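Local coordinates for protein acyl-CoA dehydrogenase (Thermus thermophilus, PDB 2Z1Q) that probably oxidises saturated acyl-CoA thioesters to their 2,3-dehydroacyl-CoA products, using bound FAD as the cofactor, at residues V290-G293 against R298-L301; Q284-R289 against A566-G571. All coordinates share one frame; numbering follows the deposited sequence.

Contact 1: residues V290-G293 against R298-L301; sequences VQFG and RFGL. With FAD (flavin-adenine dinucleotide), chain C.
F299 meets Q291 and F292 with the edge of its ring. F299 CZ lies 3.5 Å from Q291 O, near the ring plane. The apolar part is small: the same CZ is 4.1 Å from F292 CB. No hydrogen bond joins the two segments.

Q291, F292 and F299 line the FAD pocket; F299 binds FAD. FAD C6A sits 4.0 Å above the F299 ring plane, over the ring centre. F299 CG stands beside the backbone N (chi1 -65°), which carries the ring over the adenine. F292 comes to the adenine obliquely, with CE1 3.5 Å from FAD N7A. Q291 CG is 3.7 Å from phosphate oxygen O2A of FAD. A serine in place of F299 lacks the ring, so the adenine would probably be held less firmly and F292 CB lose its apolar mate.

Polar bonds serve the Q291 amide. Its chain bends at chi2 (-61°), and Q291 NE2 makes a weak 2.7 Å bond to V290 O. OE1 accepts bonds from G154 N and D156 N of the second subunit.

The site lies in the loop between helix 252-288 and helix 300-331. F299 is the N-cap residue of the latter, and Q476 of the second subunit packs on it.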
loop_
_atom_site.group_PDB
_atom_site.type_symbol
_atom_site.label_atom_id
_atom_site.label_comp_id
_atom_site.label_asym_id
_atom_site.label_seq_id
_atom_site.Cartn_x
_atom_site.Cartn_y
_atom_site.Cartn_z
ATOM N N VAL B 290 19.870 0.425 15.221
ATOM C CA VAL B 290 20.194 1.637 15.945
ATOM C C VAL B 290 20.597 2.758 14.976
ATOM O O VAL B 290 21.473 2.579 14.142
ATOM C CB VAL B 290 21.351 1.385 16.970
ATOM C CG1 VAL B 290 21.771 2.675 17.620
ATOM C CG2 VAL B 290 20.899 0.405 18.038
ATOM N N GLN B 291 19.917 3.897 15.063
ATOM C CA GLN B 291 20.258 5.060 14.242
ATOM C C GLN B 291 20.299 6.247 15.191
ATOM O O GLN B 291 19.492 6.333 16.129
ATOM C CB GLN B 291 19.232 5.327 13.131
ATOM C CG GLN B 291 19.302 4.345 11.968
ATOM C CD GLN B 291 20.643 4.366 11.264
ATOM O OE1 GLN B 291 20.938 5.274 10.480
ATOM N NE2 GLN B 291 21.472 3.368 11.551
ATOM N N PHE B 292 21.235 7.158 14.952
ATOM C CA PHE B 292 21.382 8.327 15.804
ATOM C C PHE B 292 21.555 7.880 17.255
ATOM O O PHE B 292 20.905 8.402 18.159
ATOM C CB PHE B 292 20.163 9.255 15.679
ATOM C CG PHE B 292 19.951 9.802 14.289
ATOM C CD1 PHE B 292 19.129 9.143 13.380
ATOM C CD2 PHE B 292 20.594 10.969 13.885
ATOM C CE1 PHE B 292 18.950 9.638 12.083
ATOM C CE2 PHE B 292 20.421 11.474 12.587
ATOM C CZ PHE B 292 19.599 10.808 11.686
ATOM N N GLY B 293 22.419 6.889 17.453
ATOM C CA GLY B 293 22.709 6.375 18.781
ATOM C C GLY B 293 21.521 5.965 19.619
ATOM O O GLY B 293 21.446 6.292 20.806
ATOM N N ARG B 298 12.700 3.673 19.651
ATOM C CA ARG B 298 12.554 4.701 20.679
ATOM C C ARG B 298 12.056 6.025 20.096
ATOM O O ARG B 298 11.677 6.936 20.837
ATOM C CB ARG B 298 13.886 4.937 21.405
ATOM C CG ARG B 298 14.321 3.793 22.305
ATOM C CD ARG B 298 13.283 3.505 23.372
ATOM N NE ARG B 298 13.707 2.440 24.275
ATOM C CZ ARG B 298 13.807 1.152 23.945
ATOM N NH1 ARG B 298 14.207 0.272 24.854
ATOM N NH2 ARG B 298 13.502 0.742 22.717
ATOM N N PHE B 299 12.065 6.129 18.770
ATOM C CA PHE B 299 11.599 7.352 18.135
ATOM C C PHE B 299 10.082 7.374 18.082
ATOM O O PHE B 299 9.436 6.331 17.890
ATOM C CB PHE B 299 12.169 7.478 16.725
ATOM C CG PHE B 299 13.660 7.628 16.691
ATOM C CD1 PHE B 299 14.441 6.763 15.935
ATOM C CD2 PHE B 299 14.289 8.636 17.418
ATOM C CE1 PHE B 299 15.825 6.896 15.899
ATOM C CE2 PHE B 299 15.677 8.775 17.388
ATOM C CZ PHE B 299 16.441 7.902 16.629
ATOM N N GLY B 300 9.524 8.570 18.245
ATOM C CA GLY B 300 8.085 8.718 18.227
ATOM C C GLY B 300 7.361 8.135 17.021
ATOM O O GLY B 300 6.437 7.356 17.187
ATOM N N LEU B 301 7.785 8.494 15.808
ATOM C CA LEU B 301 7.125 8.009 14.586
ATOM C C LEU B 301 7.123 6.488 14.431
ATOM O O LEU B 301 6.168 5.921 13.894
ATOM C CB LEU B 301 7.739 8.671 13.352
ATOM C CG LEU B 301 7.567 10.193 13.292
ATOM C CD1 LEU B 301 8.264 10.756 12.071
ATOM C CD2 LEU B 301 6.091 10.542 13.262
HETATM P PA FAD C . 16.711 2.119 8.620
HETATM O O1A FAD C . 16.304 1.415 7.429
HETATM O O2A FAD C . 18.232 2.192 9.118
HETATM O O5B FAD C . 15.739 3.251 9.132
HETATM C C5B FAD C . 14.616 2.688 9.793
HETATM C C4B FAD C . 13.965 3.913 10.337
HETATM O O4B FAD C . 14.214 5.210 9.913
HETATM C C3B FAD C . 12.475 3.869 10.891
HETATM O O3B FAD C . 12.456 3.326 12.220
HETATM C C2B FAD C . 12.267 5.427 10.768
HETATM O O2B FAD C . 11.272 5.990 11.644
HETATM C C1B FAD C . 13.692 5.635 11.116
HETATM N N9A FAD C . 14.191 6.885 11.650
HETATM C C8A FAD C . 15.509 7.239 11.509
HETATM N N7A FAD C . 15.746 8.353 12.090
HETATM C C5A FAD C . 14.604 8.826 12.626
HETATM C C6A FAD C . 14.246 9.992 13.357
HETATM N N6A FAD C . 15.207 10.937 13.637
HETATM N N1A FAD C . 12.945 10.140 13.748
HETATM C C2A FAD C . 12.023 9.214 13.492
HETATM N N3A FAD C . 12.327 8.115 12.822
HETATM C C4A FAD C . 13.584 7.870 12.356
HETATM N N1 FAD C . 22.336 5.425 -0.994
HETATM C C2 FAD C . 23.293 6.176 -1.546
HETATM O O2 FAD C . 24.094 6.733 -0.803
HETATM N N3 FAD C . 23.428 6.334 -2.896
HETATM C C4 FAD C . 22.576 5.719 -3.792
HETATM O O4 FAD C . 22.704 5.854 -4.992
HETATM C C4X FAD C . 21.513 4.859 -3.245
HETATM N N5 FAD C . 20.649 4.184 -4.011
HETATM C C5X FAD C . 19.714 3.354 -3.480
HETATM C C6 FAD C . 18.828 2.583 -4.326
HETATM C C7 FAD C . 17.899 1.706 -3.747
HETATM C C7M FAD C . 17.010 0.885 -4.655
HETATM C C8 FAD C . 17.789 1.588 -2.325
HETATM C C8M FAD C . 16.798 0.644 -1.678
HETATM C C9 FAD C . 18.621 2.331 -1.498
HETATM C C9A FAD C . 19.590 3.235 -2.053
HETATM N N10 FAD C . 20.473 3.947 -1.202
HETATM C C10 FAD C . 21.437 4.756 -1.737
HETATM C "C1'" FAD C . 20.299 3.745 0.222
HETATM C "C2'" FAD C . 19.532 4.827 0.988
HETATM O "O2'" FAD C . 20.249 6.065 1.020
HETATM C "C3'" FAD C . 19.427 4.209 2.327
HETATM O "O3'" FAD C . 18.668 2.977 2.179
HETATM C "C4'" FAD C . 18.708 5.033 3.350
HETATM O "O4'" FAD C . 19.366 6.282 3.602
HETATM C "C5'" FAD C . 18.729 4.080 4.498
HETATM O "O5'" FAD C . 18.076 4.480 5.604
HETATM P P FAD C . 18.120 3.100 6.430
HETATM O O1P FAD C . 17.600 2.014 5.574
HETATM O O2P FAD C . 19.658 2.758 6.860
HETATM O O3P FAD C . 17.125 3.409 7.690
#

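Contact 2: residues Q284-R289 against A566-G571; sequences QYATQR and AVLEAG. With FAD (flavin-adenine dinucleotide), chain C.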
loop_
_atom_site.group_PDB
_atom_site.type_symbol
_atom_site.label_atom_id
_atom_site.label_comp_id
_atom_site.label_asym_id
_atom_site.label_seq_id
_atom_site.Cartn_x
_atom_site.Cartn_y
_atom_site.Cartn_z
ATOM N N GLN B 284 11.016 -6.694 16.175
ATOM C CA GLN B 284 12.380 -7.180 16.314
ATOM C C GLN B 284 13.383 -6.248 15.686
ATOM O O GLN B 284 14.416 -5.942 16.292
ATOM C CB GLN B 284 12.505 -8.568 15.696
ATOM C CG GLN B 284 11.730 -9.602 16.469
ATOM C CD GLN B 284 11.586 -10.905 15.724
ATOM O OE1 GLN B 284 11.212 -11.915 16.308
ATOM N NE2 GLN B 284 11.871 -10.889 14.420
ATOM N N TYR B 285 13.091 -5.798 14.468
ATOM C CA TYR B 285 13.993 -4.898 13.774
ATOM C C TYR B 285 14.064 -3.552 14.502
ATOM O O TYR B 285 15.143 -2.961 14.598
ATOM C CB TYR B 285 13.548 -4.695 12.319
ATOM C CG TYR B 285 14.573 -3.981 11.476
ATOM C CD1 TYR B 285 15.737 -4.633 11.058
ATOM C CD2 TYR B 285 14.411 -2.642 11.143
ATOM C CE1 TYR B 285 16.716 -3.963 10.327
ATOM C CE2 TYR B 285 15.394 -1.952 10.413
ATOM C CZ TYR B 285 16.538 -2.623 10.009
ATOM O OH TYR B 285 17.497 -1.959 9.282
ATOM N N ALA B 286 12.926 -3.076 15.021
ATOM C CA ALA B 286 12.879 -1.800 15.742
ATOM C C ALA B 286 13.783 -1.828 16.992
ATOM O O ALA B 286 14.310 -0.804 17.407
ATOM C CB ALA B 286 11.430 -1.463 16.147
ATOM N N THR B 287 13.954 -3.012 17.574
ATOM C CA THR B 287 14.793 -3.154 18.761
ATOM C C THR B 287 16.281 -3.261 18.422
ATOM O O THR B 287 17.116 -2.712 19.129
ATOM C CB THR B 287 14.385 -4.391 19.594
ATOM O OG1 THR B 287 12.998 -4.295 19.953
ATOM C CG2 THR B 287 15.213 -4.447 20.867
ATOM N N GLN B 288 16.602 -3.953 17.332
ATOM C CA GLN B 288 17.999 -4.128 16.923
ATOM C C GLN B 288 18.620 -2.990 16.134
ATOM O O GLN B 288 19.779 -2.654 16.338
ATOM C CB GLN B 288 18.152 -5.411 16.111
ATOM C CG GLN B 288 17.805 -6.652 16.891
ATOM C CD GLN B 288 18.616 -6.769 18.169
ATOM O OE1 GLN B 288 19.848 -6.889 18.132
ATOM N NE2 GLN B 288 17.930 -6.730 19.311
ATOM N N ARG B 289 17.864 -2.398 15.223
ATOM C CA ARG B 289 18.404 -1.318 14.410
ATOM C C ARG B 289 18.633 -0.053 15.216
ATOM O O ARG B 289 17.709 0.490 15.814
ATOM C CB ARG B 289 17.471 -1.003 13.238
ATOM C CG ARG B 289 17.997 0.102 12.326
ATOM C CD ARG B 289 19.314 -0.298 11.662
ATOM N NE ARG B 289 19.718 0.651 10.628
ATOM C CZ ARG B 289 20.785 0.510 9.845
ATOM N NH1 ARG B 289 21.065 1.428 8.933
ATOM N NH2 ARG B 289 21.579 -0.544 9.977
ATOM N N ALA B 566 4.766 -1.976 24.751
ATOM C CA ALA B 566 4.349 -3.359 24.957
ATOM C C ALA B 566 4.784 -4.243 23.783
ATOM O O ALA B 566 5.144 -5.408 23.969
ATOM C CB ALA B 566 2.839 -3.431 25.126
ATOM N N VAL B 567 4.735 -3.681 22.575
ATOM C CA VAL B 567 5.123 -4.409 21.373
ATOM C C VAL B 567 6.612 -4.717 21.444
ATOM O O VAL B 567 7.025 -5.864 21.271
ATOM C CB VAL B 567 4.802 -3.587 20.085
ATOM C CG1 VAL B 567 5.462 -4.225 18.860
ATOM C CG2 VAL B 567 3.295 -3.533 19.873
ATOM N N LEU B 568 7.417 -3.693 21.711
ATOM C CA LEU B 568 8.858 -3.876 21.803
ATOM C C LEU B 568 9.200 -4.806 22.953
ATOM O O LEU B 568 10.185 -5.539 22.893
ATOM C CB LEU B 568 9.558 -2.529 21.988
ATOM C CG LEU B 568 9.476 -1.563 20.798
ATOM C CD1 LEU B 568 10.048 -0.206 21.164
ATOM C CD2 LEU B 568 10.235 -2.153 19.623
ATOM N N GLU B 569 8.382 -4.777 24.000
ATOM C CA GLU B 569 8.609 -5.630 25.155
ATOM C C GLU B 569 8.317 -7.088 24.824
ATOM O O GLU B 569 9.076 -7.981 25.204
ATOM C CB GLU B 569 7.729 -5.187 26.331
ATOM C CG GLU B 569 7.599 -6.238 27.421
ATOM C CD GLU B 569 8.928 -6.564 28.070
ATOM O OE1 GLU B 569 9.061 -7.677 28.626
ATOM O OE2 GLU B 569 9.838 -5.703 28.031
ATOM N N ALA B 570 7.215 -7.320 24.118
ATOM C CA ALA B 570 6.822 -8.671 23.745
ATOM C C ALA B 570 7.478 -9.124 22.446
ATOM O O ALA B 570 7.399 -10.295 22.081
ATOM C CB ALA B 570 5.308 -8.753 23.614
ATOM N N GLY B 571 8.122 -8.195 21.751
ATOM C CA GLY B 571 8.770 -8.529 20.495
ATOM C C GLY B 571 7.759 -8.833 19.409
ATOM O O GLY B 571 8.019 -9.633 18.511
HETATM P PA FAD C . 16.711 2.119 8.620
HETATM O O1A FAD C . 16.304 1.415 7.429
HETATM O O2A FAD C . 18.232 2.192 9.118
HETATM O O5B FAD C . 15.739 3.251 9.132
HETATM C C5B FAD C . 14.616 2.688 9.793
HETATM C C4B FAD C . 13.965 3.913 10.337
HETATM O O4B FAD C . 14.214 5.210 9.913
HETATM C C3B FAD C . 12.475 3.869 10.891
HETATM O O3B FAD C . 12.456 3.326 12.220
HETATM C C2B FAD C . 12.267 5.427 10.768
HETATM O O2B FAD C . 11.272 5.990 11.644
HETATM C C1B FAD C . 13.692 5.635 11.116
HETATM N N9A FAD C . 14.191 6.885 11.650
HETATM C C8A FAD C . 15.509 7.239 11.509
HETATM N N7A FAD C . 15.746 8.353 12.090
HETATM C C5A FAD C . 14.604 8.826 12.626
HETATM C C6A FAD C . 14.246 9.992 13.357
HETATM N N6A FAD C . 15.207 10.937 13.637
HETATM N N1A FAD C . 12.945 10.140 13.748
HETATM C C2A FAD C . 12.023 9.214 13.492
HETATM N N3A FAD C . 12.327 8.115 12.822
HETATM C C4A FAD C . 13.584 7.870 12.356
HETATM N N1 FAD C . 22.336 5.425 -0.994
HETATM C C2 FAD C . 23.293 6.176 -1.546
HETATM O O2 FAD C . 24.094 6.733 -0.803
HETATM N N3 FAD C . 23.428 6.334 -2.896
HETATM C C4 FAD C . 22.576 5.719 -3.792
HETATM O O4 FAD C . 22.704 5.854 -4.992
HETATM C C4X FAD C . 21.513 4.859 -3.245
HETATM N N5 FAD C . 20.649 4.184 -4.011
HETATM C C5X FAD C . 19.714 3.354 -3.480
HETATM C C6 FAD C . 18.828 2.583 -4.326
HETATM C C7 FAD C . 17.899 1.706 -3.747
HETATM C C7M FAD C . 17.010 0.885 -4.655
HETATM C C8 FAD C . 17.789 1.588 -2.325
HETATM C C8M FAD C . 16.798 0.644 -1.678
HETATM C C9 FAD C . 18.621 2.331 -1.498
HETATM C C9A FAD C . 19.590 3.235 -2.053
HETATM N N10 FAD C . 20.473 3.947 -1.202
HETATM C C10 FAD C . 21.437 4.756 -1.737
HETATM C "C1'" FAD C . 20.299 3.745 0.222
HETATM C "C2'" FAD C . 19.532 4.827 0.988
HETATM O "O2'" FAD C . 20.249 6.065 1.020
HETATM C "C3'" FAD C . 19.427 4.209 2.327
HETATM O "O3'" FAD C . 18.668 2.977 2.179
HETATM C "C4'" FAD C . 18.708 5.033 3.350
HETATM O "O4'" FAD C . 19.366 6.282 3.602
HETATM C "C5'" FAD C . 18.729 4.080 4.498
HETATM O "O5'" FAD C . 18.076 4.480 5.604
HETATM P P FAD C . 18.120 3.100 6.430
HETATM O O1P FAD C . 17.600 2.014 5.574
HETATM O O2P FAD C . 19.658 2.758 6.860
HETATM O O3P FAD C . 17.125 3.409 7.690
HETATM O O HOH W 1 11.137 -6.024 20.301
#
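T287 and L568 run past each other in opposite directions, and the end of L568 does most of the touching. L568 CG lies anti to its own carbonyl carbon (chi1 -67°), and the CD2 branch comes in against two neighbours of helix 252-288. L568 CD2 is 3.7 Å from A286 CB, an apolar contact. The same methyl is 3.5 Å from T287 OG1.

The T287 hydroxyl also has polar partners. OG1 stands beside the backbone N (chi1 -57°) and is hydrogen-bonded to A283 O, one turn back in its helix. A water lies 2.6 Å from T287 OG1 and donates a 2.8 Å bond to L568 O. This carbonyl is in the last turn of helix 556-570. The water therefore links the two segments, which share no direct hydrogen bond.

Q284 adds a looser touch. Q284 CG is 4.2 Å from G571 O, where the second helix has just ended with a positive phi.

R289 turns to the cofactor. It is an FAD-binding residue of the pocket. The edge of its guanidinium faces FAD O2A. R289 NE gives FAD O2A a 2.6 Å bond, and NH1 adds weak bonds to O2A and O2P. One group thus spans both phosphates, consistent with a positive charge balancing their oxygens. NH2 is bonded to P151 O of the second subunit. R289 CB lies 3.6 Å above the Y285 ring plane, toward its rim. The Y285 ring also stacks with H373.

The contact joins the C-terminal ends of helix 252-288 and helix 556-570. L306 of helix 300-331 packs against both A286 and L568, so three helices meet here.

The centres of contact 1 and contact 2 are about 12 Å apart, and both touch the same FAD. Contact 2 reaches the two phosphates; contact 1 lies mainly at the adenine. The side chains of R289 and Q291 are about 3 Å apart at their nearest atoms, and both approach the phosphate bearing O2A. R298 NH2 also packs 3.9 Å from L568 CD1, so the loop of contact 1 touches the last helix directly. Helix 252-288 ends in contact 2, its following loop forms contact 1, and helix 300-331 then begins. The second subunit completes the site: T149, S183, Y146 and L148 of that chain hydrogen-bond to the same cofactor.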